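Local coordinates for SufC protein (Thermus thermophilus, PDB 2D2E) that binds and hydrolyses ATP as a cytoplasmic ABC-type ATPase, probably powering iron-sulfur cluster assembly in the Suf system, at residues Q3-L9 against G21-P27; K150-I154 against K180-R184; T163-E169 against N193-I199; H215-D219 against Y239-K243. All blocks are in the same frame, centred on the assembly; numbering follows the deposited sequence.

Interaction 1: Q3-L9 against G21-P27; sequences QLEIRDL and GVNLVVP
A beta hairpin of the ABC ATPase's antiparallel sheet pairs Gln3-Leu9 with Gly21-Pro27, axes 4.6 Å apart at 175°. Leu4-Val26 and Ile6-Leu24 are hydrogen-bonded pairs: Leu4 N to Val26 O 2.9 Å, Val26 N to Leu4 O 2.8 Å, Ile6 N to Leu24 O 2.9 Å, Leu24 N to Ile6 O 3.0 Å. Glu5-Val25 is a non-hydrogen-bonded pair; the backbones of Gln3, Glu5 and Arg7 bond instead to Asp65, Leu63 and Glu61. The register slips by one through paired G1 bulges. Asp8 (phi/psi 44/52) and Leu9 face Val22, with Leu9 N to Val22 O 3.1 Å; Gly21 N (2.9 Å) and Val22 N (3.0 Å) donate to Leu9 O, Gly21's 88/61 calling for glycine. Ile6 CG2 meets Val22 CG1 at 3.6 Å. Asp8 N donates to Asn23 OD1 (2.8 Å), which also accepts from Arg7 NH1 (3.1 Å). Asp8 OD1, also hydrogen-bonded to Trp10 NE1, accepts from a water at 2.7 Å, which accepts from Asn23 ND2 at 3.1 Å.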
loop_
_atom_site.group_PDB
_atom_site.type_symbol
_atom_site.label_atom_id
_atom_site.label_comp_id
_atom_site.label_asym_id
_atom_site.label_seq_id
_atom_site.Cartn_x
_atom_site.Cartn_y
_atom_site.Cartn_z
ATOM N N GLN A 3 1.197 0.459 -15.836
ATOM C CA GLN A 3 1.640 1.302 -14.726
ATOM C C GLN A 3 0.452 1.882 -13.972
ATOM O O GLN A 3 -0.672 1.917 -14.478
ATOM C CB GLN A 3 2.507 2.463 -15.254
ATOM C CG GLN A 3 1.754 3.415 -16.182
ATOM C CD GLN A 3 2.658 4.424 -16.898
ATOM O OE1 GLN A 3 2.211 5.514 -17.278
ATOM N NE2 GLN A 3 3.914 4.072 -17.086
ATOM N N LEU A 4 0.745 2.311 -12.734
ATOM C CA LEU A 4 -0.209 2.985 -11.888
ATOM C C LEU A 4 0.215 4.450 -11.957
ATOM O O LEU A 4 1.361 4.767 -11.613
ATOM C CB LEU A 4 -0.197 2.510 -10.444
ATOM C CG LEU A 4 -1.099 3.275 -9.475
ATOM C CD1 LEU A 4 -2.554 3.129 -9.888
ATOM C CD2 LEU A 4 -0.897 2.777 -8.058
ATOM N N GLU A 5 -0.646 5.347 -12.407
ATOM C CA GLU A 5 -0.220 6.725 -12.559
ATOM C C GLU A 5 -1.166 7.717 -11.919
ATOM O O GLU A 5 -2.371 7.647 -12.099
ATOM C CB GLU A 5 -0.057 7.074 -14.056
ATOM C CG GLU A 5 0.032 8.569 -14.313
ATOM C CD GLU A 5 0.356 8.948 -15.768
ATOM O OE1 GLU A 5 -0.135 8.261 -16.694
ATOM O OE2 GLU A 5 1.096 9.933 -15.969
ATOM N N ILE A 6 -0.632 8.640 -11.147
ATOM C CA ILE A 6 -1.338 9.747 -10.568
ATOM C C ILE A 6 -0.958 10.882 -11.475
ATOM O O ILE A 6 0.238 11.191 -11.621
ATOM C CB ILE A 6 -0.943 10.016 -9.110
ATOM C CG1 ILE A 6 -1.266 8.800 -8.242
ATOM C CG2 ILE A 6 -1.660 11.241 -8.563
ATOM C CD1 ILE A 6 -0.121 7.824 -8.084
ATOM N N ARG A 7 -1.941 11.531 -12.105
ATOM C CA ARG A 7 -1.669 12.597 -13.063
ATOM C C ARG A 7 -2.340 13.932 -12.733
ATOM O O ARG A 7 -3.564 14.038 -12.692
ATOM C CB ARG A 7 -2.106 12.154 -14.447
ATOM C CG ARG A 7 -1.949 13.220 -15.528
ATOM C CD ARG A 7 -0.500 13.310 -15.958
ATOM N NE ARG A 7 -0.322 14.214 -17.096
ATOM C CZ ARG A 7 0.189 15.442 -17.001
ATOM N NH1 ARG A 7 0.577 15.919 -15.817
ATOM N NH2 ARG A 7 0.311 16.195 -18.091
ATOM N N ASP A 8 -1.511 14.950 -12.520
ATOM C CA ASP A 8 -1.968 16.321 -12.227
ATOM C C ASP A 8 -3.105 16.333 -11.217
ATOM O O ASP A 8 -4.151 16.944 -11.455
ATOM C CB ASP A 8 -2.392 16.997 -13.522
ATOM C CG ASP A 8 -2.763 18.453 -13.387
ATOM O OD1 ASP A 8 -2.048 19.192 -12.677
ATOM O OD2 ASP A 8 -3.769 18.871 -14.001
ATOM N N LEU A 9 -2.890 15.659 -10.091
ATOM C CA LEU A 9 -3.930 15.548 -9.087
ATOM C C LEU A 9 -4.009 16.700 -8.097
ATOM O O LEU A 9 -3.024 17.029 -7.448
ATOM C CB LEU A 9 -3.759 14.232 -8.314
ATOM C CG LEU A 9 -4.882 13.884 -7.347
ATOM C CD1 LEU A 9 -6.162 13.593 -8.140
ATOM C CD2 LEU A 9 -4.496 12.665 -6.525
ATOM N N GLY A 21 -1.160 19.197 -7.432
ATOM C CA GLY A 21 -0.596 18.762 -8.700
ATOM C C GLY A 21 0.391 17.619 -8.566
ATOM O O GLY A 21 1.559 17.750 -8.913
ATOM N N VAL A 22 -0.107 16.501 -8.055
ATOM C CA VAL A 22 0.699 15.307 -7.838
ATOM C C VAL A 22 0.884 14.544 -9.143
ATOM O O VAL A 22 -0.084 14.263 -9.835
ATOM C CB VAL A 22 0.013 14.364 -6.829
ATOM C CG1 VAL A 22 0.842 13.068 -6.675
ATOM C CG2 VAL A 22 -0.108 15.044 -5.468
ATOM N N ASN A 23 2.135 14.267 -9.486
ATOM C CA ASN A 23 2.458 13.471 -10.673
ATOM C C ASN A 23 3.371 12.370 -10.154
ATOM O O ASN A 23 4.458 12.652 -9.668
ATOM C CB ASN A 23 3.171 14.323 -11.712
ATOM C CG ASN A 23 2.233 15.319 -12.350
ATOM O OD1 ASN A 23 1.239 14.933 -12.961
ATOM N ND2 ASN A 23 2.525 16.607 -12.182
ATOM N N LEU A 24 2.915 11.121 -10.244
ATOM C CA LEU A 24 3.679 9.998 -9.718
ATOM C C LEU A 24 3.325 8.754 -10.514
ATOM O O LEU A 24 2.170 8.371 -10.559
ATOM C CB LEU A 24 3.315 9.793 -8.231
ATOM C CG LEU A 24 4.268 8.971 -7.340
ATOM C CD1 LEU A 24 3.959 9.244 -5.874
ATOM C CD2 LEU A 24 4.132 7.490 -7.629
ATOM N N VAL A 25 4.327 8.133 -11.135
ATOM C CA VAL A 25 4.112 6.914 -11.930
ATOM C C VAL A 25 4.857 5.715 -11.355
ATOM O O VAL A 25 6.054 5.813 -11.099
ATOM C CB VAL A 25 4.627 7.107 -13.389
ATOM C CG1 VAL A 25 4.525 5.811 -14.163
ATOM C CG2 VAL A 25 3.798 8.161 -14.098
ATOM N N VAL A 26 4.162 4.599 -11.145
ATOM C CA VAL A 26 4.821 3.374 -10.671
ATOM C C VAL A 26 4.629 2.293 -11.741
ATOM O O VAL A 26 3.526 1.770 -11.919
ATOM C CB VAL A 26 4.226 2.837 -9.359
ATOM C CG1 VAL A 26 5.010 1.589 -8.901
ATOM C CG2 VAL A 26 4.305 3.906 -8.264
ATOM N N PRO A 27 5.700 1.940 -12.467
ATOM C CA PRO A 27 5.554 0.899 -13.497
ATOM C C PRO A 27 5.280 -0.459 -12.863
ATOM O O PRO A 27 5.833 -0.773 -11.813
ATOM C CB PRO A 27 6.915 0.891 -14.189
ATOM C CG PRO A 27 7.440 2.307 -13.989
ATOM C CD PRO A 27 7.033 2.568 -12.526
HETATM O O HOH W 1 0.548 18.783 -13.038
#

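Interaction 2: K150-I154 against K180-R184; sequences KRNEI and KVVAR
Val181 and Ile154, each with 69 Å² covered, form the centre of a contact between two nearly parallel helices, followed by Val182 with 52 Å². The segments Lys150-Ile154 and Lys180-Arg184 are helical throughout and continue in both directions; their axes approach to 9.3 Å at an angle of 4°, and the closest CA pairs are Arg151-Val181 and Ile154-Val182, both 6.4 Å. No hydrogen bond crosses the gap, so side-chain packing holds the faces together, while helical backbone bonds run within each segment, Ile154 N to Lys150 O and Arg184 N to Lys180 O, both 2.9 Å. Val181 (chi1 t) points toward the opposite helix: its CG1 lies 3.9 Å from Arg151 CA and 3.8 Å from Ile154 CG1, and its CG2 is 4.0 Å from Arg151 CG. Ile154 (m, m) also points across, with CG1 3.7 Å from Val181 O and CD1 3.8 Å from Val182 CA. Val182 (chi1 t), directed sideways, brings CG2 to 4.1 Å from Lys150 CD. The lysine amine leads away to salt bridges with Glu169 and Asp171, and the Arg151 guanidinium makes cation-pi contacts with Trp131 and Tyr135. The arrangement joins helix 148-160 to helix 176-189, two helices linked through strand 164-168, in the P-loop NTPase fold of an ABC ATPase.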
loop_
_atom_site.group_PDB
_atom_site.type_symbol
_atom_site.label_atom_id
_atom_site.label_comp_id
_atom_site.label_asym_id
_atom_site.label_seq_id
_atom_site.Cartn_x
_atom_site.Cartn_y
_atom_site.Cartn_z
ATOM N N LYS A 150 -0.862 -5.733 11.032
ATOM C CA LYS A 150 -0.012 -5.721 9.836
ATOM C C LYS A 150 0.177 -7.135 9.278
ATOM O O LYS A 150 0.141 -7.329 8.061
ATOM C CB LYS A 150 1.357 -5.109 10.155
ATOM C CG LYS A 150 1.344 -3.602 10.498
ATOM C CD LYS A 150 1.116 -2.698 9.270
ATOM C CE LYS A 150 1.183 -1.221 9.680
ATOM N NZ LYS A 150 0.917 -0.271 8.573
ATOM N N ARG A 151 0.400 -8.118 10.155
ATOM C CA ARG A 151 0.581 -9.496 9.695
ATOM C C ARG A 151 -0.637 -9.986 8.930
ATOM O O ARG A 151 -0.509 -10.652 7.909
ATOM C CB ARG A 151 0.832 -10.443 10.868
ATOM C CG ARG A 151 2.238 -10.380 11.433
ATOM C CD ARG A 151 2.542 -11.599 12.311
ATOM N NE ARG A 151 2.569 -12.844 11.538
ATOM C CZ ARG A 151 2.964 -14.023 12.020
ATOM N NH1 ARG A 151 3.369 -14.131 13.279
ATOM N NH2 ARG A 151 2.961 -15.098 11.243
ATOM N N ASN A 152 -1.825 -9.672 9.448
ATOM C CA ASN A 152 -3.066 -10.075 8.806
ATOM C C ASN A 152 -3.210 -9.420 7.439
ATOM O O ASN A 152 -3.677 -10.046 6.493
ATOM C CB ASN A 152 -4.267 -9.691 9.677
ATOM C CG ASN A 152 -5.584 -10.166 9.090
ATOM O OD1 ASN A 152 -5.952 -9.805 7.967
ATOM N ND2 ASN A 152 -6.302 -10.984 9.852
ATOM N N GLU A 153 -2.828 -8.151 7.335
ATOM C CA GLU A 153 -2.926 -7.448 6.059
ATOM C C GLU A 153 -1.948 -8.027 5.034
ATOM O O GLU A 153 -2.254 -8.082 3.843
ATOM C CB GLU A 153 -2.642 -5.952 6.235
ATOM C CG GLU A 153 -3.616 -5.232 7.153
ATOM C CD GLU A 153 -3.394 -3.733 7.175
ATOM O OE1 GLU A 153 -2.228 -3.298 7.063
ATOM O OE2 GLU A 153 -4.389 -2.993 7.316
ATOM N N ILE A 154 -0.774 -8.449 5.495
ATOM C CA ILE A 154 0.239 -9.012 4.579
ATOM C C ILE A 154 -0.205 -10.384 4.065
ATOM O O ILE A 154 0.078 -10.749 2.933
ATOM C CB ILE A 154 1.626 -9.087 5.252
ATOM C CG1 ILE A 154 2.193 -7.670 5.399
ATOM C CG2 ILE A 154 2.575 -9.978 4.446
ATOM C CD1 ILE A 154 2.300 -6.901 4.049
ATOM N N LYS A 180 9.481 -4.983 9.150
ATOM C CA LYS A 180 9.989 -6.190 8.522
ATOM C C LYS A 180 8.878 -7.105 8.013
ATOM O O LYS A 180 9.057 -7.780 7.006
ATOM C CB LYS A 180 10.941 -6.936 9.474
ATOM C CG LYS A 180 12.312 -6.266 9.524
ATOM C CD LYS A 180 13.354 -7.125 10.221
ATOM C CE LYS A 180 14.741 -6.530 10.037
ATOM N NZ LYS A 180 15.758 -7.272 10.821
ATOM N N VAL A 181 7.745 -7.131 8.707
ATOM C CA VAL A 181 6.616 -7.954 8.273
ATOM C C VAL A 181 6.128 -7.442 6.918
ATOM O O VAL A 181 5.845 -8.222 5.995
ATOM C CB VAL A 181 5.458 -7.882 9.270
ATOM C CG1 VAL A 181 4.165 -8.302 8.589
ATOM C CG2 VAL A 181 5.745 -8.792 10.460
ATOM N N VAL A 182 5.986 -6.126 6.802
ATOM C CA VAL A 182 5.542 -5.575 5.533
ATOM C C VAL A 182 6.592 -5.829 4.444
ATOM O O VAL A 182 6.251 -6.162 3.318
ATOM C CB VAL A 182 5.208 -4.074 5.691
ATOM C CG1 VAL A 182 4.839 -3.444 4.338
ATOM C CG2 VAL A 182 4.022 -3.940 6.640
ATOM N N ALA A 183 7.875 -5.665 4.763
ATOM C CA ALA A 183 8.910 -5.907 3.753
ATOM C C ALA A 183 8.876 -7.350 3.271
ATOM O O ALA A 183 9.056 -7.614 2.088
ATOM C CB ALA A 183 10.291 -5.574 4.320
ATOM N N ARG A 184 8.657 -8.290 4.183
ATOM C CA ARG A 184 8.622 -9.699 3.787
ATOM C C ARG A 184 7.525 -9.897 2.760
ATOM O O ARG A 184 7.725 -10.557 1.737
ATOM C CB ARG A 184 8.364 -10.595 4.998
ATOM C CG ARG A 184 8.231 -12.072 4.627
ATOM C CD ARG A 184 8.322 -12.962 5.852
ATOM N NE ARG A 184 9.611 -12.812 6.524
ATOM C CZ ARG A 184 10.122 -13.705 7.367
ATOM N NH1 ARG A 184 9.459 -14.822 7.647
ATOM N NH2 ARG A 184 11.301 -13.481 7.931
#

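Interaction 3: T163-E169 against N193-I199; sequences TYAVLDE and NFGALVI
Thr163-Glu169 and Asn193-Ile199 pair in parallel within a beta-alpha-beta unit, axes 4.6 Å apart at 10°. Thr163 O starts the register, accepting from Gly195 N at 2.9 Å; a water joins Thr163 OG1 (3.1 Å) to Asn193 O (2.9 Å). Tyr164 (chi1 m) lies opposite Gly195, where a CB would clash, only 3.0 Å from Tyr164 CE2. Ala165 N donates to Gly195 O (3.0 Å). Leu197 N donates to Ala165 O (3.0 Å), and Ala165 CB meets Phe194 CE1 at 4.0 Å. Val166 CG1 packs on Ile199 CD1 at 3.6 Å. Leu167 N reaches Leu197 O, and Leu167 O receives Ile199 N, both at 2.9 Å. Asp168 (chi1 t) points to the same face as Val166, OD1 hydrogen-bonded to Ser43 OG, a residue seen binding Mg(2+) in another structure of this protein, and OD2 to Thr170 OG1. The position matches a Walker B strand. Glu169 N ends the pairing on Ile199 O at 2.9 Å, and the Glu169 carboxylate forms a salt bridge with Lys150. Helix 176-189 packs against Leu167 and Phe194 on one face; Val166 and Ile199 meet helix 42-50 on the other, and strand 31-35 flanks strand 195-199.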
loop_
_atom_site.group_PDB
_atom_site.type_symbol
_atom_site.label_atom_id
_atom_site.label_comp_id
_atom_site.label_asym_id
_atom_site.label_seq_id
_atom_site.Cartn_x
_atom_site.Cartn_y
_atom_site.Cartn_z
ATOM N N THR A 163 -2.770 -6.358 -8.277
ATOM C CA THR A 163 -1.784 -5.960 -9.277
ATOM C C THR A 163 -0.952 -4.821 -8.741
ATOM O O THR A 163 0.236 -4.748 -9.015
ATOM C CB THR A 163 -2.483 -5.522 -10.570
ATOM O OG1 THR A 163 -3.234 -6.633 -11.078
ATOM C CG2 THR A 163 -1.489 -5.080 -11.614
ATOM N N TYR A 164 -1.597 -3.911 -8.005
ATOM C CA TYR A 164 -0.867 -2.799 -7.402
ATOM C C TYR A 164 -1.255 -2.703 -5.929
ATOM O O TYR A 164 -2.382 -3.002 -5.559
ATOM C CB TYR A 164 -1.218 -1.460 -8.056
ATOM C CG TYR A 164 -0.787 -1.359 -9.497
ATOM C CD1 TYR A 164 -1.671 -1.665 -10.531
ATOM C CD2 TYR A 164 0.515 -0.989 -9.818
ATOM C CE1 TYR A 164 -1.269 -1.602 -11.858
ATOM C CE2 TYR A 164 0.930 -0.927 -11.149
ATOM C CZ TYR A 164 0.027 -1.232 -12.157
ATOM O OH TYR A 164 0.446 -1.149 -13.472
ATOM N N ALA A 165 -0.307 -2.295 -5.098
ATOM C CA ALA A 165 -0.580 -2.104 -3.675
ATOM C C ALA A 165 0.074 -0.830 -3.196
ATOM O O ALA A 165 1.243 -0.574 -3.480
ATOM C CB ALA A 165 -0.050 -3.294 -2.850
ATOM N N VAL A 166 -0.688 -0.053 -2.436
ATOM C CA VAL A 166 -0.196 1.215 -1.874
ATOM C C VAL A 166 -0.201 0.932 -0.385
ATOM O O VAL A 166 -1.275 0.690 0.195
ATOM C CB VAL A 166 -1.160 2.378 -2.203
ATOM C CG1 VAL A 166 -0.662 3.689 -1.541
ATOM C CG2 VAL A 166 -1.244 2.569 -3.701
ATOM N N LEU A 167 0.985 0.911 0.216
ATOM C CA LEU A 167 1.130 0.582 1.638
ATOM C C LEU A 167 1.690 1.726 2.434
ATOM O O LEU A 167 2.869 2.063 2.297
ATOM C CB LEU A 167 2.053 -0.619 1.780
ATOM C CG LEU A 167 1.551 -1.775 0.916
ATOM C CD1 LEU A 167 2.549 -2.916 1.011
ATOM C CD2 LEU A 167 0.165 -2.213 1.371
ATOM N N ASP A 168 0.857 2.312 3.287
ATOM C CA ASP A 168 1.336 3.456 4.069
ATOM C C ASP A 168 1.802 2.930 5.433
ATOM O O ASP A 168 0.981 2.468 6.242
ATOM C CB ASP A 168 0.214 4.487 4.198
ATOM C CG ASP A 168 0.683 5.793 4.845
ATOM O OD1 ASP A 168 -0.021 6.820 4.714
ATOM O OD2 ASP A 168 1.749 5.787 5.493
ATOM N N GLU A 169 3.123 2.982 5.659
ATOM C CA GLU A 169 3.711 2.461 6.877
ATOM C C GLU A 169 4.148 3.555 7.826
ATOM O O GLU A 169 4.953 3.308 8.729
ATOM C CB GLU A 169 4.892 1.541 6.547
ATOM C CG GLU A 169 4.514 0.431 5.520
ATOM C CD GLU A 169 3.246 -0.312 5.921
ATOM O OE1 GLU A 169 2.386 -0.570 5.060
ATOM O OE2 GLU A 169 3.094 -0.644 7.113
ATOM N N ASN A 193 4.289 -8.730 -12.601
ATOM C CA ASN A 193 2.858 -8.508 -12.553
ATOM C C ASN A 193 2.391 -7.771 -11.307
ATOM O O ASN A 193 1.202 -7.774 -10.987
ATOM C CB ASN A 193 2.160 -9.867 -12.635
ATOM C CG ASN A 193 2.669 -10.700 -13.819
ATOM O OD1 ASN A 193 2.667 -10.220 -14.957
ATOM N ND2 ASN A 193 3.123 -11.932 -13.557
ATOM N N PHE A 194 3.326 -7.138 -10.614
ATOM C CA PHE A 194 2.975 -6.429 -9.389
ATOM C C PHE A 194 3.744 -5.109 -9.283
ATOM O O PHE A 194 4.915 -5.062 -9.612
ATOM C CB PHE A 194 3.357 -7.337 -8.216
ATOM C CG PHE A 194 3.205 -6.700 -6.856
ATOM C CD1 PHE A 194 1.953 -6.575 -6.280
ATOM C CD2 PHE A 194 4.321 -6.289 -6.147
ATOM C CE1 PHE A 194 1.809 -6.051 -4.998
ATOM C CE2 PHE A 194 4.185 -5.755 -4.845
ATOM C CZ PHE A 194 2.930 -5.644 -4.284
ATOM N N GLY A 195 3.063 -4.045 -8.858
ATOM C CA GLY A 195 3.734 -2.778 -8.633
ATOM C C GLY A 195 3.325 -2.318 -7.236
ATOM O O GLY A 195 2.213 -2.609 -6.783
ATOM N N ALA A 196 4.209 -1.612 -6.541
ATOM C CA ALA A 196 3.864 -1.131 -5.202
ATOM C C ALA A 196 4.415 0.262 -4.917
ATOM O O ALA A 196 5.436 0.677 -5.481
ATOM C CB ALA A 196 4.411 -2.091 -4.157
ATOM N N LEU A 197 3.722 0.973 -4.030
ATOM C CA LEU A 197 4.175 2.290 -3.589
ATOM C C LEU A 197 4.149 2.189 -2.063
ATOM O O LEU A 197 3.091 1.976 -1.474
ATOM C CB LEU A 197 3.203 3.386 -4.059
ATOM C CG LEU A 197 3.587 4.820 -3.634
ATOM C CD1 LEU A 197 4.915 5.227 -4.269
ATOM C CD2 LEU A 197 2.491 5.796 -4.020
ATOM N N VAL A 198 5.314 2.348 -1.436
ATOM C CA VAL A 198 5.426 2.288 0.018
ATOM C C VAL A 198 5.545 3.740 0.478
ATOM O O VAL A 198 6.483 4.464 0.071
ATOM C CB VAL A 198 6.681 1.492 0.419
ATOM C CG1 VAL A 198 6.858 1.468 1.931
ATOM C CG2 VAL A 198 6.569 0.073 -0.113
ATOM N N ILE A 199 4.576 4.173 1.286
ATOM C CA ILE A 199 4.546 5.545 1.796
ATOM C C ILE A 199 5.146 5.517 3.190
ATOM O O ILE A 199 4.763 4.700 4.022
ATOM C CB ILE A 199 3.076 6.067 1.834
ATOM C CG1 ILE A 199 2.517 6.013 0.413
ATOM C CG2 ILE A 199 3.010 7.501 2.405
ATOM C CD1 ILE A 199 1.019 6.322 0.334
HETATM O O HOH W 2 -1.252 -8.842 -11.983
#

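Interaction 4: H215-D219 against Y239-K243; sequences HVMMD and YEWLK
Met218 reaches over the helix start with its extended side chain (chi1 m, chi2 and chi3 t), placing CE 3.6 Å from Tyr239 O, 3.6 Å from Leu242 CD2 and 3.8 Å from Lys243 N, while its SD sits 4.0 Å from Lys243 CB. It has 84 Å² covered, the largest share of a 227 Å² contact. Two residues earlier on the same side of the strand, Val216 (chi1 t) directs CG1 to 3.5 Å from Leu242 CD2 and 4.1 Å from Tyr239 CE2. Val216 CG1 and Met218 CE both lie at the edge of the Tyr239 ring, near its plane. Strand 215-218 is extended and helix 239-243 regular, with Lys243 N to Tyr239 O at 3.0 Å; the axes cross at -86°, 10.5 Å apart, and the nearest CA pair is Met218-Lys243 at 7.8 Å. No hydrogen bond crosses between the segments; the side-chain contacts are mainly apolar. Tyr239 (chi1 m) hydrogen-bonds through its OH to His201 O and Gly36 N, the latter in the P-loop. The C-terminal helix thus lies across strand 213-218: Leu234 of helix 228-237 touches Val216, Tyr239 and Leu242, while strand 31-35 and strand 221-226 flank strand 213-218 within the mixed sheet.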
loop_
_atom_site.group_PDB
_atom_site.type_symbol
_atom_site.label_atom_id
_atom_site.label_comp_id
_atom_site.label_asym_id
_atom_site.label_seq_id
_atom_site.Cartn_x
_atom_site.Cartn_y
_atom_site.Cartn_z
ATOM N N HIS A 215 10.183 8.982 -4.444
ATOM C CA HIS A 215 9.503 10.262 -4.740
ATOM C C HIS A 215 9.396 10.979 -3.400
ATOM O O HIS A 215 9.093 10.340 -2.397
ATOM C CB HIS A 215 8.079 10.015 -5.244
ATOM C CG HIS A 215 7.998 9.073 -6.399
ATOM N ND1 HIS A 215 7.875 9.496 -7.708
ATOM C CD2 HIS A 215 8.022 7.719 -6.440
ATOM C CE1 HIS A 215 7.827 8.444 -8.508
ATOM N NE2 HIS A 215 7.914 7.353 -7.763
ATOM N N VAL A 216 9.648 12.292 -3.370
ATOM C CA VAL A 216 9.525 13.023 -2.106
ATOM C C VAL A 216 8.475 14.116 -2.261
ATOM O O VAL A 216 8.541 14.938 -3.195
ATOM C CB VAL A 216 10.841 13.678 -1.668
ATOM C CG1 VAL A 216 10.661 14.260 -0.247
ATOM C CG2 VAL A 216 11.965 12.669 -1.679
ATOM N N MET A 217 7.503 14.121 -1.349
ATOM C CA MET A 217 6.420 15.094 -1.404
ATOM C C MET A 217 6.477 16.180 -0.346
ATOM O O MET A 217 6.561 15.894 0.850
ATOM C CB MET A 217 5.056 14.364 -1.315
ATOM C CG MET A 217 3.829 15.271 -1.493
ATOM S SD MET A 217 2.241 14.377 -1.691
ATOM C CE MET A 217 2.693 13.107 -2.736
ATOM N N MET A 218 6.450 17.430 -0.801
ATOM C CA MET A 218 6.423 18.579 0.092
ATOM C C MET A 218 5.420 19.560 -0.477
ATOM O O MET A 218 5.302 19.722 -1.703
ATOM C CB MET A 218 7.783 19.247 0.165
ATOM C CG MET A 218 8.858 18.348 0.747
ATOM S SD MET A 218 10.384 19.294 0.823
ATOM C CE MET A 218 11.501 18.063 1.292
ATOM N N ASP A 219 4.704 20.212 0.425
ATOM C CA ASP A 219 3.690 21.193 0.033
ATOM C C ASP A 219 2.731 20.643 -1.028
ATOM O O ASP A 219 2.435 21.302 -2.023
ATOM C CB ASP A 219 4.366 22.485 -0.455
ATOM C CG ASP A 219 5.165 23.181 0.651
ATOM O OD1 ASP A 219 4.614 23.377 1.751
ATOM O OD2 ASP A 219 6.336 23.538 0.420
ATOM N N TYR A 239 14.540 16.502 6.290
ATOM C CA TYR A 239 13.715 17.090 5.244
ATOM C C TYR A 239 14.019 18.558 4.953
ATOM O O TYR A 239 13.900 18.987 3.804
ATOM C CB TYR A 239 12.237 16.904 5.575
ATOM C CG TYR A 239 11.767 15.478 5.333
ATOM C CD1 TYR A 239 11.581 14.592 6.389
ATOM C CD2 TYR A 239 11.505 15.035 4.038
ATOM C CE1 TYR A 239 11.130 13.282 6.161
ATOM C CE2 TYR A 239 11.060 13.741 3.791
ATOM C CZ TYR A 239 10.872 12.868 4.858
ATOM O OH TYR A 239 10.408 11.594 4.618
ATOM N N GLU A 240 14.438 19.314 5.973
ATOM C CA GLU A 240 14.747 20.732 5.781
ATOM C C GLU A 240 15.862 20.906 4.774
ATOM O O GLU A 240 15.866 21.863 4.000
ATOM C CB GLU A 240 15.137 21.391 7.107
ATOM C CG GLU A 240 14.000 21.417 8.112
ATOM C CD GLU A 240 12.789 22.170 7.589
ATOM O OE1 GLU A 240 11.656 21.858 8.023
ATOM O OE2 GLU A 240 12.973 23.081 6.749
ATOM N N TRP A 241 16.813 19.982 4.793
ATOM C CA TRP A 241 17.923 20.029 3.854
ATOM C C TRP A 241 17.401 19.957 2.426
ATOM O O TRP A 241 17.792 20.750 1.569
ATOM C CB TRP A 241 18.886 18.866 4.094
ATOM C CG TRP A 241 19.680 18.512 2.873
ATOM C CD1 TRP A 241 20.723 19.213 2.339
ATOM C CD2 TRP A 241 19.435 17.416 1.977
ATOM N NE1 TRP A 241 21.142 18.628 1.168
ATOM C CE2 TRP A 241 20.367 17.522 0.922
ATOM C CE3 TRP A 241 18.515 16.354 1.966
ATOM C CZ2 TRP A 241 20.409 16.612 -0.141
ATOM C CZ3 TRP A 241 18.553 15.445 0.911
ATOM C CH2 TRP A 241 19.499 15.580 -0.130
ATOM N N LEU A 242 16.517 18.996 2.166
ATOM C CA LEU A 242 15.970 18.834 0.830
ATOM C C LEU A 242 15.113 20.012 0.384
ATOM O O LEU A 242 15.157 20.407 -0.785
ATOM C CB LEU A 242 15.157 17.538 0.735
ATOM C CG LEU A 242 14.577 17.224 -0.648
ATOM C CD1 LEU A 242 15.681 17.038 -1.680
ATOM C CD2 LEU A 242 13.744 15.953 -0.539
ATOM N N LYS A 243 14.340 20.574 1.305
ATOM C CA LYS A 243 13.493 21.708 0.968
ATOM C C LYS A 243 14.358 22.807 0.356
ATOM O O LYS A 243 13.959 23.446 -0.617
ATOM C CB LYS A 243 12.777 22.241 2.217
ATOM C CG LYS A 243 11.942 23.496 1.962
ATOM C CD LYS A 243 11.584 24.230 3.252
ATOM C CE LYS A 243 10.565 23.472 4.079
ATOM N NZ LYS A 243 10.092 24.292 5.240
#

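How the interactions relate
The centre of interaction 3 is about 4 Å from that of the chain, and it touches two of the others. With interaction 2 it shares a salt bridge, Lys150 NZ to Glu169 OE2 at 2.6 Å. Interaction 1 packs on it through Val26 CG1, 3.6 Å from Ala196 O, and meets interaction 4 where Leu24 CG lies 3.7 Å from His215 ND1. Interactions 3 and 4 reach the same mixed sheet, nearest atoms about 5 Å apart. Interactions 1, 3 and 4 come closest to the nucleotide site, empty here: side chain to side chain, Asp168 is about 3 Å from Ser43, Tyr239 about 6 Å from Lys42, Val22 about 7 Å from Gly41, and Lys150 of interaction 2 about 10 Å from Ser43.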